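Local coordinates for pesticidal crystal protein Cry4Aa (Bacillus thuringiensis, PDB 2C9K) that kills mosquito larvae as a three-domain pore-forming crystal toxin that binds midgut epithelial cells and promotes their colloid-osmotic lysis, at residues 257-262 with 457-462; 519-524 with 603-608. All blocks are in the same frame, centred on the assembly; numbering follows the deposited sequence.

Contact 1: residues 257-262 with 457-462; sequences SELTRE and HSSVDP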
loop_
_atom_site.group_PDB
_atom_site.type_symbol
_atom_site.label_atom_id
_atom_site.label_comp_id
_atom_site.label_asym_id
_atom_site.label_seq_id
_atom_site.Cartn_x
_atom_site.Cartn_y
_atom_site.Cartn_z
ATOM N N SER A 257 0.574 10.875 -5.379
ATOM C CA SER A 257 0.996 9.497 -5.562
ATOM C C SER A 257 -0.081 8.536 -5.089
ATOM O O SER A 257 -1.050 8.955 -4.466
ATOM C CB SER A 257 2.282 9.244 -4.781
ATOM O OG SER A 257 2.040 9.343 -3.396
ATOM N N GLU A 258 0.092 7.250 -5.391
ATOM C CA GLU A 258 -0.872 6.235 -4.984
ATOM C C GLU A 258 -0.192 4.925 -4.589
ATOM O O GLU A 258 0.973 4.698 -4.896
ATOM C CB GLU A 258 -1.891 6.000 -6.107
ATOM C CG GLU A 258 -1.317 5.498 -7.435
ATOM C CD GLU A 258 -2.328 5.594 -8.591
ATOM O OE1 GLU A 258 -2.174 4.862 -9.592
ATOM O OE2 GLU A 258 -3.271 6.414 -8.511
ATOM N N LEU A 259 -0.923 4.071 -3.886
ATOM C CA LEU A 259 -0.399 2.787 -3.441
ATOM C C LEU A 259 -1.172 1.715 -4.210
ATOM O O LEU A 259 -2.389 1.603 -4.051
ATOM C CB LEU A 259 -0.621 2.648 -1.927
ATOM C CG LEU A 259 -0.111 3.809 -1.051
ATOM C CD1 LEU A 259 -0.699 3.712 0.341
ATOM C CD2 LEU A 259 1.406 3.797 -0.987
ATOM N N THR A 260 -0.470 0.932 -5.035
ATOM C CA THR A 260 -1.112 -0.099 -5.872
ATOM C C THR A 260 -1.125 -1.525 -5.349
ATOM O O THR A 260 -1.821 -2.374 -5.905
ATOM C CB THR A 260 -0.475 -0.182 -7.264
ATOM O OG1 THR A 260 0.813 -0.793 -7.148
ATOM C CG2 THR A 260 -0.327 1.199 -7.878
ATOM N N ARG A 261 -0.353 -1.795 -4.301
ATOM C CA ARG A 261 -0.286 -3.140 -3.713
ATOM C C ARG A 261 -1.628 -3.711 -3.223
ATOM O O ARG A 261 -2.541 -2.965 -2.847
ATOM C CB ARG A 261 0.678 -3.135 -2.529
ATOM C CG ARG A 261 0.048 -2.721 -1.197
ATOM C CD ARG A 261 -0.529 -1.315 -1.248
ATOM N NE ARG A 261 -1.067 -0.886 0.040
ATOM C CZ ARG A 261 -2.282 -1.189 0.487
ATOM N NH1 ARG A 261 -3.100 -1.926 -0.259
ATOM N NH2 ARG A 261 -2.676 -0.756 1.681
ATOM N N GLU A 262 -1.732 -5.038 -3.209
ATOM C CA GLU A 262 -2.936 -5.706 -2.711
ATOM C C GLU A 262 -2.656 -6.324 -1.347
ATOM O O GLU A 262 -1.516 -6.679 -1.037
ATOM C CB GLU A 262 -3.386 -6.846 -3.638
ATOM C CG GLU A 262 -4.108 -6.427 -4.912
ATOM C CD GLU A 262 -4.711 -7.602 -5.676
ATOM O OE1 GLU A 262 -3.964 -8.503 -6.102
ATOM O OE2 GLU A 262 -5.943 -7.626 -5.853
ATOM N N HIS A 457 -5.551 -0.096 -2.327
ATOM C CA HIS A 457 -5.702 1.213 -1.693
ATOM C C HIS A 457 -6.603 2.154 -2.496
ATOM O O HIS A 457 -6.413 2.320 -3.705
ATOM C CB HIS A 457 -4.343 1.870 -1.496
ATOM C CG HIS A 457 -4.356 2.951 -0.466
ATOM N ND1 HIS A 457 -4.124 2.706 0.869
ATOM C CD2 HIS A 457 -4.632 4.270 -0.566
ATOM C CE1 HIS A 457 -4.256 3.830 1.549
ATOM N NE2 HIS A 457 -4.565 4.794 0.701
ATOM N N SER A 458 -7.565 2.785 -1.825
ATOM C CA SER A 458 -8.496 3.685 -2.505
ATOM C C SER A 458 -7.870 4.987 -2.997
ATOM O O SER A 458 -8.577 5.917 -3.386
ATOM C CB SER A 458 -9.689 4.002 -1.600
ATOM O OG SER A 458 -9.306 4.817 -0.512
ATOM N N SER A 459 -6.546 5.060 -2.980
ATOM C CA SER A 459 -5.864 6.254 -3.459
ATOM C C SER A 459 -5.525 6.083 -4.931
ATOM O O SER A 459 -5.072 7.023 -5.578
ATOM C CB SER A 459 -4.571 6.493 -2.685
ATOM O OG SER A 459 -3.610 5.489 -2.972
ATOM N N VAL A 460 -5.738 4.876 -5.449
ATOM C CA VAL A 460 -5.446 4.581 -6.847
ATOM C C VAL A 460 -6.512 5.171 -7.762
ATOM O O VAL A 460 -7.701 5.082 -7.477
ATOM C CB VAL A 460 -5.351 3.062 -7.076
ATOM C CG1 VAL A 460 -4.921 2.774 -8.517
ATOM C CG2 VAL A 460 -4.369 2.450 -6.073
ATOM N N ASP A 461 -6.083 5.766 -8.869
ATOM C CA ASP A 461 -7.011 6.401 -9.797
ATOM C C ASP A 461 -7.383 5.520 -10.989
ATOM O O ASP A 461 -6.518 4.893 -11.600
ATOM C CB ASP A 461 -6.402 7.714 -10.290
ATOM C CG ASP A 461 -7.394 8.569 -11.040
ATOM O OD1 ASP A 461 -8.603 8.268 -10.964
ATOM O OD2 ASP A 461 -6.973 9.549 -11.694
ATOM N N PRO A 462 -8.680 5.454 -11.330
ATOM C CA PRO A 462 -9.154 4.642 -12.458
ATOM C C PRO A 462 -8.948 5.355 -13.790
ATOM O O PRO A 462 -9.058 4.750 -14.860
ATOM C CB PRO A 462 -10.645 4.468 -12.169
ATOM C CG PRO A 462 -10.782 4.769 -10.721
ATOM C CD PRO A 462 -9.815 5.888 -10.505
#

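Contact 2: residues 519-524 with 603-608; sequences YFIRIR and DKIEFL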
loop_
_atom_site.group_PDB
_atom_site.type_symbol
_atom_site.label_atom_id
_atom_site.label_comp_id
_atom_site.label_asym_id
_atom_site.label_seq_id
_atom_site.Cartn_x
_atom_site.Cartn_y
_atom_site.Cartn_z
ATOM N N TYR A 519 4.797 19.457 -20.180
ATOM C CA TYR A 519 5.470 18.694 -19.144
ATOM C C TYR A 519 6.801 18.151 -19.605
ATOM O O TYR A 519 7.263 18.410 -20.712
ATOM C CB TYR A 519 4.633 17.473 -18.728
ATOM C CG TYR A 519 3.228 17.740 -18.270
ATOM C CD1 TYR A 519 2.221 18.062 -19.187
ATOM C CD2 TYR A 519 2.897 17.666 -16.919
ATOM C CE1 TYR A 519 0.908 18.308 -18.766
ATOM C CE2 TYR A 519 1.592 17.909 -16.481
ATOM C CZ TYR A 519 0.603 18.232 -17.410
ATOM O OH TYR A 519 -0.676 18.490 -16.976
ATOM N N PHE A 520 7.402 17.390 -18.704
ATOM C CA PHE A 520 8.626 16.656 -18.950
ATOM C C PHE A 520 8.192 15.347 -18.311
ATOM O O PHE A 520 7.662 15.356 -17.201
ATOM C CB PHE A 520 9.831 17.252 -18.201
ATOM C CG PHE A 520 10.484 18.398 -18.925
ATOM C CD1 PHE A 520 10.767 19.590 -18.263
ATOM C CD2 PHE A 520 10.750 18.312 -20.291
ATOM C CE1 PHE A 520 11.293 20.679 -18.952
ATOM C CE2 PHE A 520 11.279 19.404 -20.991
ATOM C CZ PHE A 520 11.546 20.587 -20.317
ATOM N N ILE A 521 8.326 14.231 -19.007
ATOM C CA ILE A 521 7.938 13.000 -18.355
ATOM C C ILE A 521 9.254 12.412 -17.810
ATOM O O ILE A 521 10.261 12.357 -18.511
ATOM C CB ILE A 521 7.107 12.042 -19.328
ATOM C CG1 ILE A 521 7.826 10.722 -19.551
ATOM C CG2 ILE A 521 6.771 12.753 -20.631
ATOM C CD1 ILE A 521 7.682 9.793 -18.404
ATOM N N ARG A 522 9.240 12.044 -16.529
ATOM C CA ARG A 522 10.412 11.511 -15.823
ATOM C C ARG A 522 10.151 10.088 -15.346
ATOM O O ARG A 522 9.039 9.769 -14.947
ATOM C CB ARG A 522 10.712 12.410 -14.626
ATOM C CG ARG A 522 11.929 12.041 -13.840
ATOM C CD ARG A 522 12.178 13.067 -12.758
ATOM N NE ARG A 522 11.327 12.875 -11.586
ATOM C CZ ARG A 522 11.295 13.708 -10.547
ATOM N NH1 ARG A 522 12.058 14.791 -10.544
ATOM N NH2 ARG A 522 10.523 13.452 -9.499
ATOM N N ILE A 523 11.172 9.240 -15.365
ATOM C CA ILE A 523 11.015 7.841 -14.966
ATOM C C ILE A 523 11.845 7.411 -13.747
ATOM O O ILE A 523 13.028 7.744 -13.644
ATOM C CB ILE A 523 11.367 6.920 -16.165
ATOM C CG1 ILE A 523 10.210 6.900 -17.153
ATOM C CG2 ILE A 523 11.672 5.514 -15.704
ATOM C CD1 ILE A 523 10.556 6.160 -18.407
ATOM N N ARG A 524 11.215 6.674 -12.827
ATOM C CA ARG A 524 11.895 6.160 -11.631
ATOM C C ARG A 524 12.065 4.670 -11.898
ATOM O O ARG A 524 11.102 3.908 -11.832
ATOM C CB ARG A 524 11.045 6.375 -10.369
ATOM C CG ARG A 524 11.759 6.004 -9.058
ATOM C CD ARG A 524 11.021 6.531 -7.825
ATOM N NE ARG A 524 11.800 6.449 -6.582
ATOM C CZ ARG A 524 11.874 5.379 -5.787
ATOM N NH1 ARG A 524 11.218 4.268 -6.084
ATOM N NH2 ARG A 524 12.597 5.426 -4.676
ATOM N N ASP A 603 9.455 1.549 -12.218
ATOM C CA ASP A 603 8.641 1.813 -11.040
ATOM C C ASP A 603 7.546 2.861 -11.262
ATOM O O ASP A 603 6.360 2.525 -11.332
ATOM C CB ASP A 603 9.554 2.234 -9.888
ATOM C CG ASP A 603 8.789 2.670 -8.665
ATOM O OD1 ASP A 603 7.754 2.036 -8.354
ATOM O OD2 ASP A 603 9.235 3.640 -8.013
ATOM N N LYS A 604 7.943 4.124 -11.387
ATOM C CA LYS A 604 6.980 5.206 -11.568
ATOM C C LYS A 604 7.213 6.044 -12.830
ATOM O O LYS A 604 8.351 6.263 -13.249
ATOM C CB LYS A 604 7.019 6.161 -10.362
ATOM C CG LYS A 604 7.052 5.528 -8.976
ATOM C CD LYS A 604 5.686 5.101 -8.493
ATOM C CE LYS A 604 5.718 4.717 -7.006
ATOM N NZ LYS A 604 6.627 3.566 -6.669
ATOM N N ILE A 605 6.119 6.512 -13.424
ATOM C CA ILE A 605 6.172 7.377 -14.606
ATOM C C ILE A 605 5.753 8.719 -14.031
ATOM O O ILE A 605 4.676 8.836 -13.448
ATOM C CB ILE A 605 5.141 6.979 -15.677
ATOM C CG1 ILE A 605 5.255 5.490 -16.008
ATOM C CG2 ILE A 605 5.346 7.826 -16.905
ATOM C CD1 ILE A 605 6.600 5.059 -16.538
ATOM N N GLU A 606 6.591 9.731 -14.174
ATOM C CA GLU A 606 6.253 11.021 -13.598
ATOM C C GLU A 606 6.086 12.150 -14.596
ATOM O O GLU A 606 6.814 12.240 -15.591
ATOM C CB GLU A 606 7.298 11.389 -12.542
ATOM C CG GLU A 606 7.267 10.436 -11.365
ATOM C CD GLU A 606 8.282 10.753 -10.287
ATOM O OE1 GLU A 606 8.076 10.294 -9.139
ATOM O OE2 GLU A 606 9.283 11.441 -10.581
ATOM N N PHE A 607 5.100 12.996 -14.336
ATOM C CA PHE A 607 4.854 14.136 -15.192
ATOM C C PHE A 607 5.159 15.406 -14.418
ATOM O O PHE A 607 4.565 15.672 -13.373
ATOM C CB PHE A 607 3.407 14.153 -15.674
ATOM C CG PHE A 607 3.066 13.023 -16.591
ATOM C CD1 PHE A 607 2.706 11.777 -16.081
ATOM C CD2 PHE A 607 3.120 13.196 -17.972
ATOM C CE1 PHE A 607 2.400 10.710 -16.938
ATOM C CE2 PHE A 607 2.822 12.147 -18.837
ATOM C CZ PHE A 607 2.458 10.896 -18.321
ATOM N N LEU A 608 6.106 16.185 -14.926
ATOM C CA LEU A 608 6.480 17.430 -14.274
ATOM C C LEU A 608 5.905 18.625 -15.025
ATOM O O LEU A 608 6.273 18.875 -16.172
ATOM C CB LEU A 608 8.004 17.563 -14.216
ATOM C CG LEU A 608 8.812 16.395 -13.653
ATOM C CD1 LEU A 608 10.257 16.842 -13.434
ATOM C CD2 LEU A 608 8.208 15.928 -12.349
#

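Contact 1: residues 257-262 with 457-462
Leu259 lays its CD1 methyl over one face of the His457 imidazole, a CH-pi contact with the carbon nearly along the ring normal and 3.7 Å from the ring centroid. Arg261 NH2 comes up at the ring edge, near its plane, 3.8 Å from His457 ND1, while CB of His457 sits over one face of the guanidinium, whose plane stands 82° to the ring. Both segments are interdomain loops of the three-domain delta-endotoxin fold: 257-262 leads into the middle domain, and 457-462 leaves it after strand 450-457, opening with a type I beta turn from His457 to Val460. The Arg261 head is held chiefly from outside, by a salt bridge to Asp238 near the C-terminal end of helix 222-240 and a hydrogen bond to His432, whose ring also meets His457 edge-to-face. Helix 5-16 adds Val10 against Leu259 and Leu14 against His457.

At the end of the turn, Val460 crosses the Glu258 chain at about a right angle, its CG1 3.6 Å from Glu258 OE1. With CG between backbone N and carbonyl carbon (chi1 61°) and the rest extended, Glu258 carries its carboxylate along the turn to Asp461. OE1 forms a salt bridge with Lys478; OE2 accepts from Asp461 N at 2.9 Å, met from above the carboxylate plane.

Contact 2: residues 519-524 with 603-608
Arg522 and Glu606 form a salt bridge on one face of the paired strands. The guanidinium turns side-on, so that NE and NH2 both reach Glu606 OE2, at 2.7 and 2.6 Å from that oxygen, which lies close to the guanidinium plane; the carboxylate is rotated 45° from it. A bend at chi3 (80°) turns the Arg522 head toward Glu606, and Leu608 CD2 lies over one face of that head. Glu606 OE1 is taken by Gln473 of strand 471-475 and by Tyr251, on the chain coming from the helical domain, with which Arg522 also makes a cation-pi contact. Further along the strands Arg524, extended from CG to NE, runs alongside Asp603 and gives NH1 to OD2 at 2.8 Å. Lys604 NZ takes the syn lone pair of Asp603 OD1, leaving the aspartate between two cations, which would probably favour its charged form.

The backbone bonds are those of antiparallel strands, their axes 4.5 Å apart, within the C-terminal beta-sandwich domain of the delta-endotoxin fold. Arg522 with Glu606 and Arg524 with Lys604 are hydrogen-bonded pairs. A classic beta bulge interrupts the pattern where Asp603 and Lys604 both face Arg524: its O accepts from both amides, from Asp603 N at 2.9 Å and from Lys604 N at 3.2 Å.

Apolar contacts line the other face, turned to strand 584-591. Ile521 and Ile605 lie side by side, with CD1 of the former 3.4 Å from CG2 of the latter, and Ile523 CG1 meets Ile605 CD1. Next to them Phe607 packs on Leu587, flanked by Tyr519, whose CD2 rests 3.8 Å from Phe607 CB.

The two contacts follow one another along the chain, both segments of contact 1 preceding those of contact 2. Their centres lie about 17 Å apart and their nearest atoms about 5 Å, without touching. Contact 1 is the more central, where the chain enters and leaves the middle domain beside helices 5-16 and 222-240; contact 2 lies within the C-terminal domain. The mixed sheet bridges them: strand 255-256, just before 257-262, pairs in parallel with strand 471-475, which pairs antiparallel with strand 600-609 of contact 2. Gln473 and Pro475 on that shared strand touch side chains of both contacts. All three domains of the toxin thus meet around this region, helical bundle included.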